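Local coordinates for pilin (Streptococcus pyogenes serotype M1, PDB 3GLD), which forms the backbone of the pilus, its subunits stacking head to tail through intermolecular isopeptide bonds for host adhesion, aggregation and biofilm formation, at residues 85-89 and 90-94; 233-236 and 237-241. The protein carries 2 engineered substitutions. All coordinates share one frame; numbering follows the deposited sequence.

Along the chain from the N terminus the two contacts come in series and neither nest nor cross. Contact 1 (85-89 with 90-94) lies in the Spy0128-like isopeptide domain, where strand 80-86 ends and a tight turn leads into the loop before strand 96-104, which belongs to a different sheet. Contact 2 (233-236 with 237-241) lies in the C-terminal half of the chain and closes the short connection from strand 229-236 to strand 240-245, again between two sheets. The centres of contact 1 and contact 2 are about 45 Å apart. Strands 80-86 and 229-236 are both linked to strand 151-169, 80-86 by way of strand 18-27, so both contacts reach one branched sheet.

Contact 1. Residues 85-89 and 90-94; sequences FDFSE and VTFEK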
loop_
_atom_site.group_PDB
_atom_site.type_symbol
_atom_site.label_atom_id
_atom_site.label_comp_id
_atom_site.label_asym_id
_atom_site.label_seq_id
_atom_site.Cartn_x
_atom_site.Cartn_y
_atom_site.Cartn_z
ATOM N N PHE A 85 -8.743 -20.375 -4.375
ATOM C CA PHE A 85 -9.635 -20.756 -5.464
ATOM C C PHE A 85 -10.202 -22.132 -5.137
ATOM O O PHE A 85 -9.478 -23.004 -4.648
ATOM C CB PHE A 85 -8.896 -20.803 -6.796
ATOM C CG PHE A 85 -8.459 -19.448 -7.281
ATOM C CD1 PHE A 85 -9.402 -18.505 -7.681
ATOM C CD2 PHE A 85 -7.116 -19.120 -7.321
ATOM C CE1 PHE A 85 -9.011 -17.249 -8.125
ATOM C CE2 PHE A 85 -6.709 -17.869 -7.767
ATOM C CZ PHE A 85 -7.665 -16.932 -8.168
ATOM N N ASP A 86 -11.488 -22.305 -5.410
ATOM C CA ASP A 86 -12.203 -23.521 -5.074
ATOM C C ASP A 86 -12.588 -24.304 -6.342
ATOM O O ASP A 86 -13.464 -23.870 -7.102
ATOM C CB ASP A 86 -13.426 -23.165 -4.220
ATOM C CG ASP A 86 -14.228 -24.378 -3.789
ATOM O OD1 ASP A 86 -13.773 -25.534 -3.973
ATOM O OD2 ASP A 86 -15.326 -24.162 -3.243
ATOM N N PHE A 87 -11.913 -25.441 -6.547
ATOM C CA PHE A 87 -12.176 -26.373 -7.656
ATOM C C PHE A 87 -13.098 -27.559 -7.258
ATOM O O PHE A 87 -13.412 -28.406 -8.089
ATOM C CB PHE A 87 -10.864 -26.966 -8.209
ATOM C CG PHE A 87 -9.855 -25.943 -8.700
ATOM C CD1 PHE A 87 -9.673 -25.738 -10.058
ATOM C CD2 PHE A 87 -9.068 -25.207 -7.796
ATOM C CE1 PHE A 87 -8.734 -24.811 -10.529
ATOM C CE2 PHE A 87 -8.123 -24.263 -8.254
ATOM C CZ PHE A 87 -7.959 -24.079 -9.632
ATOM N N SER A 88 -13.511 -27.629 -5.995
ATOM C CA SER A 88 -14.266 -28.799 -5.488
ATOM C C SER A 88 -15.550 -29.085 -6.263
ATOM O O SER A 88 -15.991 -30.235 -6.329
ATOM C CB SER A 88 -14.564 -28.662 -3.987
ATOM O OG SER A 88 -15.371 -27.517 -3.719
ATOM N N GLU A 89 -16.153 -28.060 -6.860
ATOM C CA GLU A 89 -17.352 -28.284 -7.665
ATOM C C GLU A 89 -17.111 -28.365 -9.169
ATOM O O GLU A 89 -18.056 -28.562 -9.948
ATOM C CB GLU A 89 -18.422 -27.256 -7.338
ATOM C CG GLU A 89 -18.896 -27.368 -5.898
ATOM C CD GLU A 89 -20.031 -26.440 -5.580
ATOM O OE1 GLU A 89 -21.132 -26.643 -6.145
ATOM O OE2 GLU A 89 -19.825 -25.504 -4.762
ATOM N N VAL A 90 -15.855 -28.228 -9.584
ATOM C CA VAL A 90 -15.531 -28.322 -11.005
ATOM C C VAL A 90 -15.683 -29.773 -11.487
ATOM O O VAL A 90 -15.148 -30.698 -10.886
ATOM C CB VAL A 90 -14.116 -27.782 -11.324
ATOM C CG1 VAL A 90 -13.765 -28.046 -12.799
ATOM C CG2 VAL A 90 -14.040 -26.293 -11.035
ATOM N N THR A 91 -16.440 -29.971 -12.558
ATOM C CA THR A 91 -16.547 -31.305 -13.151
ATOM C C THR A 91 -15.437 -31.507 -14.192
ATOM O O THR A 91 -15.423 -30.829 -15.225
ATOM C CB THR A 91 -17.928 -31.543 -13.794
ATOM O OG1 THR A 91 -18.951 -31.126 -12.889
ATOM C CG2 THR A 91 -18.120 -33.030 -14.119
ATOM N N PHE A 92 -14.505 -32.413 -13.886
ATOM C CA PHE A 92 -13.506 -32.905 -14.853
ATOM C C PHE A 92 -13.958 -34.261 -15.407
ATOM O O PHE A 92 -14.085 -35.228 -14.663
ATOM C CB PHE A 92 -12.125 -33.043 -14.196
ATOM C CG PHE A 92 -11.606 -31.761 -13.601
ATOM C CD1 PHE A 92 -11.131 -30.736 -14.425
ATOM C CD2 PHE A 92 -11.602 -31.572 -12.223
ATOM C CE1 PHE A 92 -10.646 -29.542 -13.891
ATOM C CE2 PHE A 92 -11.119 -30.377 -11.659
ATOM C CZ PHE A 92 -10.633 -29.357 -12.503
ATOM N N GLU A 93 -14.201 -34.322 -16.710
ATOM C CA GLU A 93 -14.779 -35.516 -17.320
ATOM C C GLU A 93 -13.798 -36.681 -17.428
ATOM O O GLU A 93 -14.212 -37.828 -17.374
ATOM C CB GLU A 93 -15.421 -35.199 -18.675
ATOM C CG GLU A 93 -16.570 -34.158 -18.606
ATOM C CD GLU A 93 -17.856 -34.683 -17.932
ATOM O OE1 GLU A 93 -18.124 -35.905 -17.971
ATOM O OE2 GLU A 93 -18.616 -33.860 -17.375
ATOM N N LYS A 94 -12.508 -36.394 -17.588
ATOM C CA LYS A 94 -11.503 -37.461 -17.672
ATOM C C LYS A 94 -10.180 -37.089 -17.020
ATOM O O LYS A 94 -9.922 -35.909 -16.773
ATOM C CB LYS A 94 -11.286 -37.891 -19.133
ATOM C CG LYS A 94 -10.870 -36.773 -20.064
ATOM C CD LYS A 94 -11.116 -37.141 -21.524
ATOM C CE LYS A 94 -12.604 -37.345 -21.789
ATOM N NZ LYS A 94 -12.888 -37.298 -23.245
HETATM O O HOH W 1 -13.417 -30.887 -9.171
HETATM O O HOH W 2 -19.761 -28.676 -12.065
#
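The rings of F87 and F92 meet only marginally, with F87 CD1 at the edge of the F92 ring, near its plane, 4.5 Å from F92 CZ. One face of F92 carries V90 CG1, which sits 3.4 Å above the ring plane and offset toward the rim. Y100 meets F87 edge-to-face, and Y98 packs obliquely against F92. V90 also reaches back across the turn: its CG2, anti to its own carbonyl carbon, lies 4.3 Å from F87 CB. Residues F87 to V90 form a type I beta turn closed by the hydrogen bond from V90 N to F87 O (2.9 Å). A water donates to F87 O, while a second water joins E89 O to T91 OG1. Just ahead, D86 makes an Asx turn in which OD1 accepts S88 N at 2.9 Å, from above the carboxylate plane, and S88 OG at 2.6 Å on its syn lone pair. The same OD1 forms a salt bridge with K18 NZ, which would help neutralise the carboxylate. F87 and F92 both touch V124 of strand 119-129.

Contact 2. Residues 233-236 and 237-241; sequences TNLP and VGVDY
Apolar contacts carry most of the packing between L235, P236, V239 and Y241. L235 places its two methyl groups against different partners: CD2 approaches Y241 CE2 obliquely at 4.2 Å, and CD1 stands 4.4 Å from V239 CG1. Having CG anti to the backbone N (chi1 -178°) carries the fork of L235 forward along the chain, where it can meet both residues. V239 spreads its own branches in the same way, for while CG1 meets the leucine, CG2 lies 4.1 Å from P236 CB, on the pyrrolidine ring. V239 therefore touches both L235 and P236, one with each of its methyl groups.

The backbone supplies the bend. P236 to V239 is a type II beta turn, with G238 at its third position taking the positive phi (86°) that belongs to that place in the turn. V239 CB packs over P236 O at 3.8 Å.

Polar anchoring comes from S279, whose hydroxyl hydrogen-bonds to both P236 O and V239 N, so that one side chain bridges the two ends of the turn. Main-chain bonds of G238 and V239 to S279 add to this hold, and beyond the turn D240 OD1 bonds to T278 OG1.

In the DUF7601 domain, the turn connects strand 229-236 to strand 240-245, which belong to different sheets. L235 and Y241 both pack on L162 of strand 151-169, Y241 extends to M284 and I286 of strand 284-291, and P236 touches Y191 in a loop on the way to strand 196-202.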
loop_
_atom_site.group_PDB
_atom_site.type_symbol
_atom_site.label_atom_id
_atom_site.label_comp_id
_atom_site.label_asym_id
_atom_site.label_seq_id
_atom_site.Cartn_x
_atom_site.Cartn_y
_atom_site.Cartn_z
ATOM N N THR A 233 6.518 12.291 8.054
ATOM C CA THR A 233 7.432 11.329 7.430
ATOM C C THR A 233 6.755 10.115 6.774
ATOM O O THR A 233 7.394 9.407 5.995
ATOM C CB THR A 233 8.483 10.801 8.432
ATOM O OG1 THR A 233 7.826 10.073 9.483
ATOM C CG2 THR A 233 9.250 11.942 9.030
ATOM N N ASN A 234 5.486 9.878 7.089
ATOM C CA ASN A 234 4.732 8.752 6.485
ATOM C C ASN A 234 3.351 9.179 5.986
ATOM O O ASN A 234 2.360 8.515 6.237
ATOM C CB ASN A 234 4.650 7.556 7.447
ATOM C CG ASN A 234 3.896 7.863 8.737
ATOM O OD1 ASN A 234 3.666 9.019 9.078
ATOM N ND2 ASN A 234 3.501 6.800 9.464
ATOM N N LEU A 235 3.278 10.330 5.319
ATOM C CA LEU A 235 2.018 10.800 4.745
ATOM C C LEU A 235 1.565 9.847 3.633
ATOM O O LEU A 235 2.297 9.630 2.679
ATOM C CB LEU A 235 2.199 12.205 4.165
ATOM C CG LEU A 235 0.971 12.895 3.560
ATOM C CD1 LEU A 235 -0.077 13.153 4.611
ATOM C CD2 LEU A 235 1.394 14.199 2.896
ATOM N N PRO A 236 0.353 9.272 3.753
ATOM C CA PRO A 236 -0.034 8.428 2.626
ATOM C C PRO A 236 -0.333 9.201 1.339
ATOM O O PRO A 236 -0.712 10.382 1.377
ATOM C CB PRO A 236 -1.291 7.697 3.129
ATOM C CG PRO A 236 -1.326 7.912 4.622
ATOM C CD PRO A 236 -0.606 9.206 4.869
ATOM N N VAL A 237 -0.182 8.515 0.202
ATOM C CA VAL A 237 -0.600 9.056 -1.087
ATOM C C VAL A 237 -2.124 9.159 -1.163
ATOM O O VAL A 237 -2.843 8.295 -0.641
ATOM C CB VAL A 237 -0.085 8.161 -2.266
ATOM C CG1 VAL A 237 -0.513 8.745 -3.621
ATOM C CG2 VAL A 237 1.428 8.044 -2.238
ATOM N N GLY A 238 -2.619 10.206 -1.817
ATOM C CA GLY A 238 -4.061 10.397 -1.998
ATOM C C GLY A 238 -4.804 11.112 -0.872
ATOM O O GLY A 238 -6.037 11.138 -0.860
ATOM N N VAL A 239 -4.064 11.721 0.055
ATOM C CA VAL A 239 -4.666 12.382 1.218
ATOM C C VAL A 239 -4.708 13.889 1.034
ATOM O O VAL A 239 -3.688 14.522 0.712
ATOM C CB VAL A 239 -3.949 12.013 2.543
ATOM C CG1 VAL A 239 -4.380 12.953 3.699
ATOM C CG2 VAL A 239 -4.252 10.559 2.937
ATOM N N ASP A 240 -5.887 14.466 1.225
ATOM C CA ASP A 240 -6.021 15.928 1.178
ATOM C C ASP A 240 -5.498 16.562 2.445
ATOM O O ASP A 240 -5.584 15.971 3.528
ATOM C CB ASP A 240 -7.472 16.354 0.962
ATOM C CG ASP A 240 -8.005 15.915 -0.377
ATOM O OD1 ASP A 240 -7.249 15.307 -1.153
ATOM O OD2 ASP A 240 -9.184 16.170 -0.657
ATOM N N TYR A 241 -4.956 17.769 2.316
ATOM C CA TYR A 241 -4.488 18.490 3.485
ATOM C C TYR A 241 -4.446 20.001 3.250
ATOM O O TYR A 241 -4.441 20.468 2.114
ATOM C CB TYR A 241 -3.126 17.949 3.958
ATOM C CG TYR A 241 -1.995 18.192 2.990
ATOM C CD1 TYR A 241 -1.266 19.384 3.026
ATOM C CD2 TYR A 241 -1.653 17.230 2.031
ATOM C CE1 TYR A 241 -0.235 19.619 2.123
ATOM C CE2 TYR A 241 -0.638 17.446 1.133
ATOM C CZ TYR A 241 0.077 18.646 1.183
ATOM O OH TYR A 241 1.100 18.864 0.298
#